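Local coordinates for phenazine biosynthesis protein PhzF family (Enterococcus faecalis, PDB 1S7J), which probably acts as an isomerase of the PhzF family, within the diaminopimelate epimerase-like clan, though its substrate is not established, at residues G143-F148 with T190-L195; V177-S180 with F186-R189; I137-L142 with F147-D152; T155-T160 with Y226-R231. All coordinates share one frame; numbering follows the deposited sequence.

Contact 1. Residues G143-F148 with T190-L195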
loop_
_atom_site.group_PDB
_atom_site.type_symbol
_atom_site.label_atom_id
_atom_site.label_comp_id
_atom_site.label_asym_id
_atom_site.label_seq_id
_atom_site.Cartn_x
_atom_site.Cartn_y
_atom_site.Cartn_z
ATOM N N GLY A 143 -15.139 6.875 -1.919
ATOM C CA GLY A 143 -14.240 7.455 -0.949
ATOM C C GLY A 143 -13.206 8.096 -1.830
ATOM O O GLY A 143 -13.562 8.864 -2.750
ATOM N N ARG A 144 -11.938 7.826 -1.597
ATOM C CA ARG A 144 -10.914 8.376 -2.459
ATOM C C ARG A 144 -11.060 7.610 -3.783
ATOM O O ARG A 144 -10.908 8.177 -4.872
ATOM C CB ARG A 144 -9.510 8.164 -1.872
ATOM C CG ARG A 144 -8.397 8.828 -2.683
ATOM C CD ARG A 144 -7.398 7.811 -3.225
ATOM N NE ARG A 144 -6.307 7.552 -2.287
ATOM C CZ ARG A 144 -5.869 6.341 -1.920
ATOM N NH1 ARG A 144 -4.856 6.259 -1.076
ATOM N NH2 ARG A 144 -6.445 5.237 -2.362
ATOM N N ASP A 145 -11.414 6.321 -3.663
ATOM C CA ASP A 145 -11.600 5.428 -4.807
ATOM C C ASP A 145 -12.975 4.816 -4.822
ATOM O O ASP A 145 -13.654 4.736 -3.795
ATOM C CB ASP A 145 -10.621 4.246 -4.729
ATOM C CG ASP A 145 -9.287 4.618 -4.193
ATOM O OD1 ASP A 145 -8.921 4.092 -3.120
ATOM O OD2 ASP A 145 -8.591 5.428 -4.838
ATOM N N LEU A 146 -13.381 4.327 -5.991
ATOM C CA LEU A 146 -14.653 3.651 -6.118
ATOM C C LEU A 146 -14.486 2.372 -5.295
ATOM O O LEU A 146 -13.377 1.847 -5.193
ATOM C CB LEU A 146 -14.965 3.360 -7.576
ATOM C CG LEU A 146 -15.566 4.588 -8.270
ATOM C CD1 LEU A 146 -15.445 4.481 -9.789
ATOM C CD2 LEU A 146 -17.023 4.754 -7.822
ATOM N N PHE A 147 -15.560 1.866 -4.747
ATOM C CA PHE A 147 -15.488 0.711 -3.873
ATOM C C PHE A 147 -16.607 -0.271 -4.204
ATOM O O PHE A 147 -17.751 -0.068 -3.811
ATOM C CB PHE A 147 -15.632 1.249 -2.440
ATOM C CG PHE A 147 -15.441 0.245 -1.367
ATOM C CD1 PHE A 147 -14.259 0.220 -0.632
ATOM C CD2 PHE A 147 -16.464 -0.639 -1.019
ATOM C CE1 PHE A 147 -14.097 -0.659 0.437
ATOM C CE2 PHE A 147 -16.313 -1.523 0.048
ATOM C CZ PHE A 147 -15.123 -1.533 0.777
ATOM N N PHE A 148 -16.270 -1.343 -4.913
ATOM C CA PHE A 148 -17.268 -2.339 -5.307
ATOM C C PHE A 148 -17.143 -3.632 -4.541
ATOM O O PHE A 148 -16.044 -4.106 -4.289
ATOM C CB PHE A 148 -17.150 -2.627 -6.802
ATOM C CG PHE A 148 -17.085 -1.404 -7.656
ATOM C CD1 PHE A 148 -16.008 -1.195 -8.512
ATOM C CD2 PHE A 148 -18.102 -0.438 -7.603
ATOM C CE1 PHE A 148 -15.935 -0.058 -9.303
ATOM C CE2 PHE A 148 -18.038 0.701 -8.389
ATOM C CZ PHE A 148 -16.950 0.896 -9.244
ATOM N N THR A 190 -6.707 -3.686 -5.845
ATOM C CA THR A 190 -6.844 -2.271 -6.127
ATOM C C THR A 190 -6.257 -1.862 -7.472
ATOM O O THR A 190 -5.111 -2.191 -7.793
ATOM C CB THR A 190 -6.243 -1.400 -4.963
ATOM O OG1 THR A 190 -4.821 -1.566 -4.900
ATOM C CG2 THR A 190 -6.858 -1.817 -3.627
ATOM N N PHE A 191 -7.076 -1.181 -8.286
ATOM C CA PHE A 191 -6.655 -0.736 -9.615
ATOM C C PHE A 191 -6.560 0.781 -9.676
ATOM O O PHE A 191 -7.444 1.478 -9.206
ATOM C CB PHE A 191 -7.651 -1.223 -10.682
ATOM C CG PHE A 191 -8.136 -2.638 -10.469
ATOM C CD1 PHE A 191 -7.253 -3.712 -10.528
ATOM C CD2 PHE A 191 -9.477 -2.886 -10.185
ATOM C CE1 PHE A 191 -7.701 -5.020 -10.298
ATOM C CE2 PHE A 191 -9.931 -4.183 -9.957
ATOM C CZ PHE A 191 -9.039 -5.253 -10.014
ATOM N N PHE A 192 -5.491 1.283 -10.278
ATOM C CA PHE A 192 -5.292 2.725 -10.406
ATOM C C PHE A 192 -4.828 3.116 -11.819
ATOM O O PHE A 192 -3.767 3.718 -11.988
ATOM C CB PHE A 192 -4.260 3.212 -9.376
ATOM C CG PHE A 192 -4.682 2.992 -7.956
ATOM C CD1 PHE A 192 -4.291 1.844 -7.266
ATOM C CD2 PHE A 192 -5.486 3.929 -7.300
ATOM C CE1 PHE A 192 -4.701 1.632 -5.946
ATOM C CE2 PHE A 192 -5.899 3.723 -5.987
ATOM C CZ PHE A 192 -5.507 2.576 -5.306
ATOM N N PRO A 193 -5.643 2.791 -12.858
ATOM C CA PRO A 193 -5.268 3.127 -14.240
ATOM C C PRO A 193 -5.180 4.627 -14.489
ATOM O O PRO A 193 -4.449 5.072 -15.380
ATOM C CB PRO A 193 -6.376 2.473 -15.054
ATOM C CG PRO A 193 -7.547 2.551 -14.143
ATOM C CD PRO A 193 -6.959 2.143 -12.819
ATOM N N LYS A 194 -5.943 5.406 -13.722
ATOM C CA LYS A 194 -5.918 6.859 -13.861
ATOM C C LYS A 194 -4.530 7.389 -13.501
ATOM O O LYS A 194 -4.131 8.479 -13.936
ATOM C CB LYS A 194 -6.955 7.506 -12.946
ATOM C CG LYS A 194 -8.389 7.170 -13.280
ATOM C CD LYS A 194 -9.342 8.096 -12.535
ATOM C CE LYS A 194 -10.791 7.805 -12.883
ATOM N NZ LYS A 194 -11.726 8.787 -12.252
ATOM N N LEU A 195 -3.815 6.619 -12.687
ATOM C CA LEU A 195 -2.479 6.979 -12.228
ATOM C C LEU A 195 -1.352 6.145 -12.862
ATOM O O LEU A 195 -0.261 6.043 -12.296
ATOM C CB LEU A 195 -2.409 6.843 -10.698
ATOM C CG LEU A 195 -2.771 8.025 -9.781
ATOM C CD1 LEU A 195 -3.973 8.790 -10.288
ATOM C CD2 LEU A 195 -3.018 7.498 -8.371
#
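Asp-145 and Phe-192 meet where the carboxylate reaches the outer end of the phenyl ring, and Arg-144 joins them with one nitrogen. From CB, which points at the facing segment, the Asp-145 side chain turns so that CG lies beside its own backbone N and opposite the carbonyl carbon (chi1 -37°). Asp-145 CG comes within 3.9 Å of Phe-192 CE2. At the tip, Asp-145 OD2 approaches Phe-192 CE2 at 3.4 Å, at the ring edge and near its plane, where the positive rim of an aromatic ring suits a carboxylate oxygen. The two planes stand 79° apart. OD2 also accepts a weak hydrogen bond from the backbone N of Gly-174, while Asp-145 OD1 takes part in a salt bridge with Arg-144 NH2 at 2.8 Å.

The segment 143-148 leads into the second strand of the hairpin 139-142/146-149, and 190-195 carries the end of strand 186-192; strand 175-180 runs between them, so no backbone bond joins the two. The Phe-192 side chain lies about 9 Å from that of Glu-46, the predicted active-site residue.

Arginine suits its place because its long chain, bent at chi2 and chi3, can bring the guanidinium edge-on to the neighbouring carboxylate while its other nitrogen reaches elsewhere. Arg-144 NH2 lies 4.0 Å from Phe-192 CE2, approaching the ring obliquely with planes 75° apart, and NH1 is hydrogen-bonded to Ser-205 OG.

Contact 2. Residues V177-S180 with F186-R189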
loop_
_atom_site.group_PDB
_atom_site.type_symbol
_atom_site.label_atom_id
_atom_site.label_comp_id
_atom_site.label_asym_id
_atom_site.label_seq_id
_atom_site.Cartn_x
_atom_site.Cartn_y
_atom_site.Cartn_z
ATOM N N VAL A 177 -12.074 -3.510 -5.129
ATOM C CA VAL A 177 -13.008 -4.605 -5.257
ATOM C C VAL A 177 -12.789 -5.489 -4.033
ATOM O O VAL A 177 -11.642 -5.740 -3.643
ATOM C CB VAL A 177 -12.779 -5.413 -6.581
ATOM C CG1 VAL A 177 -13.056 -4.525 -7.798
ATOM C CG2 VAL A 177 -11.361 -5.942 -6.645
ATOM N N THR A 178 -13.873 -5.952 -3.429
ATOM C CA THR A 178 -13.783 -6.769 -2.215
ATOM C C THR A 178 -14.763 -7.929 -2.217
ATOM O O THR A 178 -15.582 -8.069 -3.126
ATOM C CB THR A 178 -14.100 -5.925 -0.954
ATOM O OG1 THR A 178 -13.896 -4.531 -1.232
ATOM C CG2 THR A 178 -13.215 -6.330 0.177
ATOM N N ALA A 179 -14.680 -8.754 -1.177
ATOM C CA ALA A 179 -15.557 -9.903 -1.006
ATOM C C ALA A 179 -15.122 -10.718 0.212
ATOM O O ALA A 179 -13.989 -10.586 0.681
ATOM C CB ALA A 179 -15.544 -10.771 -2.243
ATOM N N SER A 180 -16.033 -11.531 0.738
ATOM C CA SER A 180 -15.725 -12.374 1.894
ATOM C C SER A 180 -14.611 -13.352 1.551
ATOM O O SER A 180 -14.679 -14.063 0.527
ATOM C CB SER A 180 -16.968 -13.168 2.347
ATOM O OG SER A 180 -17.955 -12.328 2.920
ATOM N N PHE A 186 -11.597 -10.893 4.806
ATOM C CA PHE A 186 -11.945 -10.240 3.553
ATOM C C PHE A 186 -10.745 -10.103 2.621
ATOM O O PHE A 186 -9.595 -10.041 3.072
ATOM C CB PHE A 186 -12.596 -8.874 3.799
ATOM C CG PHE A 186 -11.641 -7.797 4.252
ATOM C CD1 PHE A 186 -11.494 -7.500 5.606
ATOM C CD2 PHE A 186 -10.944 -7.026 3.319
ATOM C CE1 PHE A 186 -10.677 -6.444 6.025
ATOM C CE2 PHE A 186 -10.129 -5.974 3.727
ATOM C CZ PHE A 186 -9.996 -5.682 5.085
ATOM N N VAL A 187 -11.023 -10.073 1.324
ATOM C CA VAL A 187 -9.988 -9.939 0.302
ATOM C C VAL A 187 -10.238 -8.717 -0.555
ATOM O O VAL A 187 -11.348 -8.218 -0.604
ATOM C CB VAL A 187 -9.946 -11.177 -0.605
ATOM C CG1 VAL A 187 -9.322 -12.341 0.134
ATOM C CG2 VAL A 187 -11.345 -11.535 -1.067
ATOM N N SER A 188 -9.222 -8.256 -1.257
ATOM C CA SER A 188 -9.369 -7.099 -2.115
ATOM C C SER A 188 -8.344 -7.100 -3.227
ATOM O O SER A 188 -7.515 -8.003 -3.323
ATOM C CB SER A 188 -9.235 -5.809 -1.297
ATOM O OG SER A 188 -7.935 -5.677 -0.736
ATOM N N ARG A 189 -8.467 -6.117 -4.113
ATOM C CA ARG A 189 -7.558 -5.877 -5.242
ATOM C C ARG A 189 -7.773 -4.410 -5.556
ATOM O O ARG A 189 -8.901 -3.929 -5.500
ATOM C CB ARG A 189 -7.907 -6.745 -6.459
ATOM C CG ARG A 189 -7.506 -8.194 -6.325
ATOM C CD ARG A 189 -7.863 -8.982 -7.555
ATOM N NE ARG A 189 -7.130 -8.528 -8.740
ATOM C CZ ARG A 189 -7.191 -9.122 -9.933
ATOM N NH1 ARG A 189 -6.490 -8.641 -10.942
ATOM N NH2 ARG A 189 -7.962 -10.185 -10.113
#
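Val-177 and Arg-189 face each other across two antiparallel strands, their side chains side by side and pointing the same way. Val-177 CG2 lies 3.6 Å from Arg-189 CB, so the branched valine packs on the root of the arginine while the long chain leads its charge elsewhere. That chain bends at chi3 (64°), and its guanidinium forms a salt bridge with Glu-199 and hydrogen bonds with the carbonyls of Val-156 and Ile-159. Acceptors on more than one side of the group restrain the rotation of this buried charge.

The same sheet face carries Ala-179 and Val-187, a looser pair with Ala-179 CB 4.4 Å from Val-187 CG2; a small residue beside a branched one suits a face that a helix covers. On the other face are Thr-178 and Ser-188, a non-hydrogen-bonded pair with small side chains.

Backbone bonds set this register. Val-177 and Arg-189 form a hydrogen-bonded pair, with Val-177 N to Arg-189 O and Arg-189 N to Val-177 O both 3.2 Å. Val-187 N gives a straighter bond to Ala-179 O, 3.1 Å long with 169° at the hydrogen. The strands form a beta hairpin, their directions 161° apart.

Strand 146-149 lies along the outer side of 175-180, and strand 222-227 along that of 186-192. Helix 153-158 packs on the face of Val-177 and Ala-179, while helix 207-218 covers Thr-178 and Phe-186; the phenylalanine touches Leu-210, and its ring stacks on Trp-214.

Contact 3. Residues I137-L142 with F147-D152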
loop_
_atom_site.group_PDB
_atom_site.type_symbol
_atom_site.label_atom_id
_atom_site.label_comp_id
_atom_site.label_asym_id
_atom_site.label_seq_id
_atom_site.Cartn_x
_atom_site.Cartn_y
_atom_site.Cartn_z
ATOM N N ILE A 137 -21.482 -6.405 -9.649
ATOM C CA ILE A 137 -21.156 -5.584 -8.491
ATOM C C ILE A 137 -22.399 -5.564 -7.590
ATOM O O ILE A 137 -23.430 -4.998 -7.961
ATOM C CB ILE A 137 -20.818 -4.140 -8.927
ATOM C CG1 ILE A 137 -19.547 -4.137 -9.781
ATOM C CG2 ILE A 137 -20.679 -3.230 -7.711
ATOM C CD1 ILE A 137 -19.207 -2.790 -10.377
ATOM N N TYR A 138 -22.304 -6.225 -6.445
ATOM C CA TYR A 138 -23.413 -6.299 -5.492
ATOM C C TYR A 138 -23.679 -4.984 -4.739
ATOM O O TYR A 138 -24.833 -4.642 -4.458
ATOM C CB TYR A 138 -23.165 -7.424 -4.489
ATOM C CG TYR A 138 -23.211 -8.800 -5.097
ATOM C CD1 TYR A 138 -22.440 -9.119 -6.230
ATOM C CD2 TYR A 138 -24.030 -9.792 -4.560
ATOM C CE1 TYR A 138 -22.495 -10.393 -6.809
ATOM C CE2 TYR A 138 -24.092 -11.072 -5.131
ATOM C CZ TYR A 138 -23.323 -11.363 -6.253
ATOM O OH TYR A 138 -23.400 -12.616 -6.814
ATOM N N GLU A 139 -22.610 -4.275 -4.388
ATOM C CA GLU A 139 -22.719 -3.015 -3.660
ATOM C C GLU A 139 -21.683 -2.026 -4.190
ATOM O O GLU A 139 -20.634 -2.431 -4.699
ATOM C CB GLU A 139 -22.482 -3.256 -2.164
ATOM C CG GLU A 139 -23.303 -4.423 -1.579
ATOM C CD GLU A 139 -23.019 -4.684 -0.102
ATOM O OE1 GLU A 139 -22.506 -3.772 0.588
ATOM O OE2 GLU A 139 -23.323 -5.807 0.370
ATOM N N ALA A 140 -21.983 -0.744 -4.094
ATOM C CA ALA A 140 -21.057 0.285 -4.561
ATOM C C ALA A 140 -20.962 1.412 -3.537
ATOM O O ALA A 140 -21.939 1.721 -2.849
ATOM C CB ALA A 140 -21.496 0.819 -5.914
ATOM N N TYR A 141 -19.761 1.981 -3.400
ATOM C CA TYR A 141 -19.501 3.065 -2.457
ATOM C C TYR A 141 -18.404 3.972 -3.016
ATOM O O TYR A 141 -17.743 3.625 -3.999
ATOM C CB TYR A 141 -19.040 2.501 -1.113
ATOM C CG TYR A 141 -19.982 1.509 -0.466
ATOM C CD1 TYR A 141 -19.863 0.144 -0.717
ATOM C CD2 TYR A 141 -20.957 1.928 0.431
ATOM C CE1 TYR A 141 -20.689 -0.786 -0.081
ATOM C CE2 TYR A 141 -21.791 1.008 1.079
ATOM C CZ TYR A 141 -21.649 -0.349 0.819
ATOM O OH TYR A 141 -22.454 -1.266 1.484
ATOM N N LEU A 142 -18.226 5.144 -2.411
ATOM C CA LEU A 142 -17.194 6.069 -2.857
ATOM C C LEU A 142 -16.416 6.669 -1.682
ATOM O O LEU A 142 -16.948 6.849 -0.587
ATOM C CB LEU A 142 -17.803 7.180 -3.744
ATOM C CG LEU A 142 -16.941 8.151 -4.609
ATOM C CD1 LEU A 142 -16.498 9.362 -3.805
ATOM C CD2 LEU A 142 -15.754 7.442 -5.267
ATOM N N PHE A 147 -15.560 1.866 -4.747
ATOM C CA PHE A 147 -15.488 0.711 -3.873
ATOM C C PHE A 147 -16.607 -0.271 -4.204
ATOM O O PHE A 147 -17.751 -0.068 -3.811
ATOM C CB PHE A 147 -15.632 1.249 -2.440
ATOM C CG PHE A 147 -15.441 0.245 -1.367
ATOM C CD1 PHE A 147 -14.259 0.220 -0.632
ATOM C CD2 PHE A 147 -16.464 -0.639 -1.019
ATOM C CE1 PHE A 147 -14.097 -0.659 0.437
ATOM C CE2 PHE A 147 -16.313 -1.523 0.048
ATOM C CZ PHE A 147 -15.123 -1.533 0.777
ATOM N N PHE A 148 -16.270 -1.343 -4.913
ATOM C CA PHE A 148 -17.268 -2.339 -5.307
ATOM C C PHE A 148 -17.143 -3.632 -4.541
ATOM O O PHE A 148 -16.044 -4.106 -4.289
ATOM C CB PHE A 148 -17.150 -2.627 -6.802
ATOM C CG PHE A 148 -17.085 -1.404 -7.656
ATOM C CD1 PHE A 148 -16.008 -1.195 -8.512
ATOM C CD2 PHE A 148 -18.102 -0.438 -7.603
ATOM C CE1 PHE A 148 -15.935 -0.058 -9.303
ATOM C CE2 PHE A 148 -18.038 0.701 -8.389
ATOM C CZ PHE A 148 -16.950 0.896 -9.244
ATOM N N VAL A 149 -18.274 -4.206 -4.173
ATOM C CA VAL A 149 -18.292 -5.471 -3.452
ATOM C C VAL A 149 -18.717 -6.542 -4.456
ATOM O O VAL A 149 -19.684 -6.357 -5.191
ATOM C CB VAL A 149 -19.271 -5.428 -2.257
ATOM C CG1 VAL A 149 -19.242 -6.746 -1.496
ATOM C CG2 VAL A 149 -18.908 -4.266 -1.330
ATOM N N LEU A 150 -17.959 -7.626 -4.523
ATOM C CA LEU A 150 -18.245 -8.698 -5.465
ATOM C C LEU A 150 -18.772 -9.964 -4.802
ATOM O O LEU A 150 -18.893 -10.031 -3.574
ATOM C CB LEU A 150 -16.991 -8.998 -6.298
ATOM C CG LEU A 150 -16.617 -8.084 -7.486
ATOM C CD1 LEU A 150 -16.978 -6.624 -7.255
ATOM C CD2 LEU A 150 -15.134 -8.232 -7.769
ATOM N N LYS A 151 -19.067 -10.965 -5.617
ATOM C CA LYS A 151 -19.616 -12.239 -5.154
ATOM C C LYS A 151 -18.811 -12.982 -4.066
ATOM O O LYS A 151 -19.336 -13.264 -2.994
ATOM C CB LYS A 151 -19.862 -13.174 -6.350
ATOM C CG LYS A 151 -20.531 -14.496 -5.981
ATOM C CD LYS A 151 -20.662 -15.419 -7.185
ATOM C CE LYS A 151 -21.259 -16.767 -6.769
ATOM N NZ LYS A 151 -21.445 -17.699 -7.924
ATOM N N ASP A 152 -17.567 -13.335 -4.379
ATOM C CA ASP A 152 -16.705 -14.062 -3.426
ATOM C C ASP A 152 -15.223 -13.852 -3.707
ATOM O O ASP A 152 -14.857 -13.042 -4.561
ATOM C CB ASP A 152 -17.039 -15.569 -3.434
ATOM C CG ASP A 152 -17.099 -16.173 -4.861
ATOM O OD1 ASP A 152 -16.631 -15.541 -5.833
ATOM O OD2 ASP A 152 -17.625 -17.297 -4.987
#
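Ile-137 lays its terminal methyl over one face of the Phe-148 ring, a CH-pi contact in which CD1 sits 3.9 Å from the ring centroid and 18° off its normal. The extended isoleucine chain carries CD1 out to the ring, while the branch methyl of Ile-137, CG2, meets Phe-148 CB at 3.7 Å. Ala-140 CB touches the edge of the same ring, a neighbour small enough for the phenyl.

On the face of the hairpin opposite Ala-140 and Phe-148, Tyr-141 and Phe-147 pair obliquely, with planes at 81° and Tyr-141 CD1 3.5 Å from Phe-147 CD2. Phe-147 has CG opposite its backbone N (chi1 -174°) and Tyr-141 has CG beside its own, which brings the two rings across each other. Val-149 CG2 adds to this face, 3.8 Å from Glu-139 CB and at the edge of the tyrosine ring. Tyr-138 runs alongside Lys-151, its OH 3.5 Å from the lysine CG.

Strands 139-142 and 146-149 form a beta hairpin; Tyr-141 and Phe-147 make both bonds of a hydrogen-bonded pair, and Val-149 N bonds to Glu-139 O at 3.0 Å.

Glu-139 OE1 accepts a bond from Tyr-141 OH at 2.7 Å and is also hydrogen-bonded to Tyr-213 OH, while OE2 has a long, weak ion pair with Arg-217 NH1. Two phenols sharing one oxygen hold the carboxylate and the tyrosine ring in position, and probably favour the ionised form of the acid.

Contact 4. Residues T155-T160 with Y226-R231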
loop_
_atom_site.group_PDB
_atom_site.type_symbol
_atom_site.label_atom_id
_atom_site.label_comp_id
_atom_site.label_asym_id
_atom_site.label_seq_id
_atom_site.Cartn_x
_atom_site.Cartn_y
_atom_site.Cartn_z
ATOM N N THR A 155 -14.135 -14.910 -7.261
ATOM C CA THR A 155 -14.468 -13.937 -8.300
ATOM C C THR A 155 -13.528 -12.728 -8.301
ATOM O O THR A 155 -13.204 -12.190 -9.363
ATOM C CB THR A 155 -15.938 -13.440 -8.166
ATOM O OG1 THR A 155 -16.839 -14.560 -8.302
ATOM C CG2 THR A 155 -16.254 -12.402 -9.244
ATOM N N VAL A 156 -13.125 -12.287 -7.117
ATOM C CA VAL A 156 -12.231 -11.141 -6.989
ATOM C C VAL A 156 -10.886 -11.483 -7.599
ATOM O O VAL A 156 -10.316 -10.702 -8.375
ATOM C CB VAL A 156 -12.042 -10.752 -5.486
ATOM C CG1 VAL A 156 -11.036 -9.641 -5.347
ATOM C CG2 VAL A 156 -13.358 -10.314 -4.898
ATOM N N ALA A 157 -10.380 -12.644 -7.226
ATOM C CA ALA A 157 -9.112 -13.141 -7.697
ATOM C C ALA A 157 -9.094 -13.335 -9.215
ATOM O O ALA A 157 -8.176 -12.886 -9.897
ATOM C CB ALA A 157 -8.787 -14.451 -7.005
ATOM N N LYS A 158 -10.146 -13.980 -9.725
ATOM C CA LYS A 158 -10.266 -14.291 -11.145
ATOM C C LYS A 158 -10.469 -13.168 -12.171
ATOM O O LYS A 158 -10.017 -13.292 -13.313
ATOM C CB LYS A 158 -11.343 -15.371 -11.356
ATOM C CG LYS A 158 -10.922 -16.792 -10.923
ATOM C CD LYS A 158 -11.434 -17.901 -11.847
ATOM C CE LYS A 158 -10.583 -19.169 -11.701
ATOM N NZ LYS A 158 -10.527 -19.704 -10.309
ATOM N N ILE A 159 -11.135 -12.082 -11.781
ATOM C CA ILE A 159 -11.393 -10.989 -12.728
ATOM C C ILE A 159 -10.196 -10.354 -13.418
ATOM O O ILE A 159 -9.097 -10.261 -12.858
ATOM C CB ILE A 159 -12.250 -9.844 -12.110
ATOM C CG1 ILE A 159 -11.496 -9.158 -10.963
ATOM C CG2 ILE A 159 -13.600 -10.375 -11.675
ATOM C CD1 ILE A 159 -12.024 -7.767 -10.625
ATOM N N THR A 160 -10.436 -9.910 -14.636
ATOM C CA THR A 160 -9.439 -9.239 -15.439
ATOM C C THR A 160 -10.174 -8.062 -16.090
ATOM O O THR A 160 -10.860 -8.205 -17.109
ATOM C CB THR A 160 -8.774 -10.206 -16.477
ATOM O OG1 THR A 160 -7.850 -9.487 -17.302
ATOM C CG2 THR A 160 -9.816 -10.901 -17.332
ATOM N N TYR A 226 -6.463 -10.159 2.943
ATOM C CA TYR A 226 -5.511 -10.605 1.959
ATOM C C TYR A 226 -5.817 -9.970 0.638
ATOM O O TYR A 226 -6.861 -10.240 0.050
ATOM C CB TYR A 226 -5.560 -12.141 1.815
ATOM C CG TYR A 226 -4.307 -12.728 1.209
ATOM C CD1 TYR A 226 -3.396 -13.428 1.996
ATOM C CD2 TYR A 226 -4.008 -12.542 -0.146
ATOM C CE1 TYR A 226 -2.212 -13.934 1.456
ATOM C CE2 TYR A 226 -2.829 -13.041 -0.703
ATOM C CZ TYR A 226 -1.932 -13.734 0.099
ATOM O OH TYR A 226 -0.754 -14.237 -0.438
ATOM N N GLN A 227 -4.936 -9.090 0.174
ATOM C CA GLN A 227 -5.124 -8.452 -1.111
ATOM C C GLN A 227 -4.670 -9.482 -2.147
ATOM O O GLN A 227 -3.471 -9.704 -2.337
ATOM C CB GLN A 227 -4.323 -7.180 -1.219
ATOM C CG GLN A 227 -4.826 -6.295 -2.315
ATOM C CD GLN A 227 -4.423 -4.880 -2.157
ATOM O OE1 GLN A 227 -4.285 -4.155 -3.125
ATOM N NE2 GLN A 227 -4.209 -4.449 -0.905
ATOM N N VAL A 228 -5.651 -10.162 -2.743
ATOM C CA VAL A 228 -5.414 -11.213 -3.711
ATOM C C VAL A 228 -5.024 -10.802 -5.139
ATOM O O VAL A 228 -5.701 -11.141 -6.123
ATOM C CB VAL A 228 -6.593 -12.252 -3.705
ATOM C CG1 VAL A 228 -7.882 -11.612 -4.215
ATOM C CG2 VAL A 228 -6.217 -13.508 -4.498
ATOM N N SER A 229 -3.953 -10.058 -5.240
ATOM C CA SER A 229 -3.357 -9.612 -6.450
ATOM C C SER A 229 -2.548 -10.841 -6.994
ATOM O O SER A 229 -2.325 -11.802 -6.262
ATOM C CB SER A 229 -2.543 -8.330 -6.268
ATOM O OG SER A 229 -1.376 -8.471 -5.479
ATOM N N PRO A 230 -1.984 -10.712 -8.203
ATOM C CA PRO A 230 -1.118 -11.832 -8.598
ATOM C C PRO A 230 -0.039 -12.133 -7.629
ATOM O O PRO A 230 0.286 -13.283 -7.321
ATOM C CB PRO A 230 -0.659 -11.426 -9.978
ATOM C CG PRO A 230 -1.789 -10.585 -10.490
ATOM C CD PRO A 230 -2.116 -9.744 -9.273
ATOM N N ARG A 231 0.548 -11.047 -7.131
ATOM C CA ARG A 231 1.636 -11.125 -6.164
ATOM C C ARG A 231 1.145 -11.542 -4.782
ATOM O O ARG A 231 1.850 -12.251 -4.058
ATOM C CB ARG A 231 2.354 -9.794 -6.071
ATOM C CG ARG A 231 2.975 -9.353 -7.374
ATOM C CD ARG A 231 4.013 -8.284 -7.154
ATOM N NE ARG A 231 4.994 -8.694 -6.147
ATOM C CZ ARG A 231 6.308 -8.661 -6.317
ATOM N NH1 ARG A 231 7.108 -9.052 -5.337
ATOM N NH2 ARG A 231 6.829 -8.249 -7.468
#
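Val-228 reaches helix 153-158 through both of its methyls, and the contact across the segments is wholly apolar. Val-228 CG2 lies 3.7 Å from Ala-157 CB, and Val-228 CG1 lies 3.9 Å from Val-156 CG1. With CG2 opposite the backbone N and CG1 between N and the carbonyl carbon (chi1 67°), CG2 meets Ala-157, while CG1 lies between Ala-157 and Val-156. Alanine suits this place because its short side chain lets the loop approach closely, the CA atoms of Ala-157 and Val-228 being 5.8 Å apart; the branched Val-156 fills the flank.

Backbone geometry explains why the valine projects. Val-228 is the centre of an inverse gamma turn just after strand 222-227, with Ser-229 N bonded to Gln-227 O at 3.0 Å, and the turn presents its side chain to the helix. Ile-159 N, just past the helix, bonds to Thr-155 O at 3.2 Å and closes its last turn.

A third element links the two sides: Arg-189 of strand 186-192 lies at the helix end, and its chain also touches Val-228. Val-156 packs further on Val-177 and Ala-179, so helix 153-158 packs against strands 175-180 and 186-192, with the loop after 222-227 at its side.

In the fold
All four contacts lie in one half of the chain, around neighbouring strands in the order 139-142, 146-149, 175-180, 186-192 and 222-227. Contact 3 is the first hairpin and contact 2 the second, their centres 9 Å apart and joined by parallel pairing of 146-149 with 175-180. Contact 1 reaches past strand 175-180, from the start of 146-149 to the end of 186-192, and contact 2 is nested inside the loop it closes. Contact 4, 8 Å from contact 2, sets helix 153-158 against the loop after 222-227, also encloses contact 2, and alternates with contact 1 along the chain. Contact 1 comes nearest the predicted active site, while the others join strands and seat helix 153-158 against them.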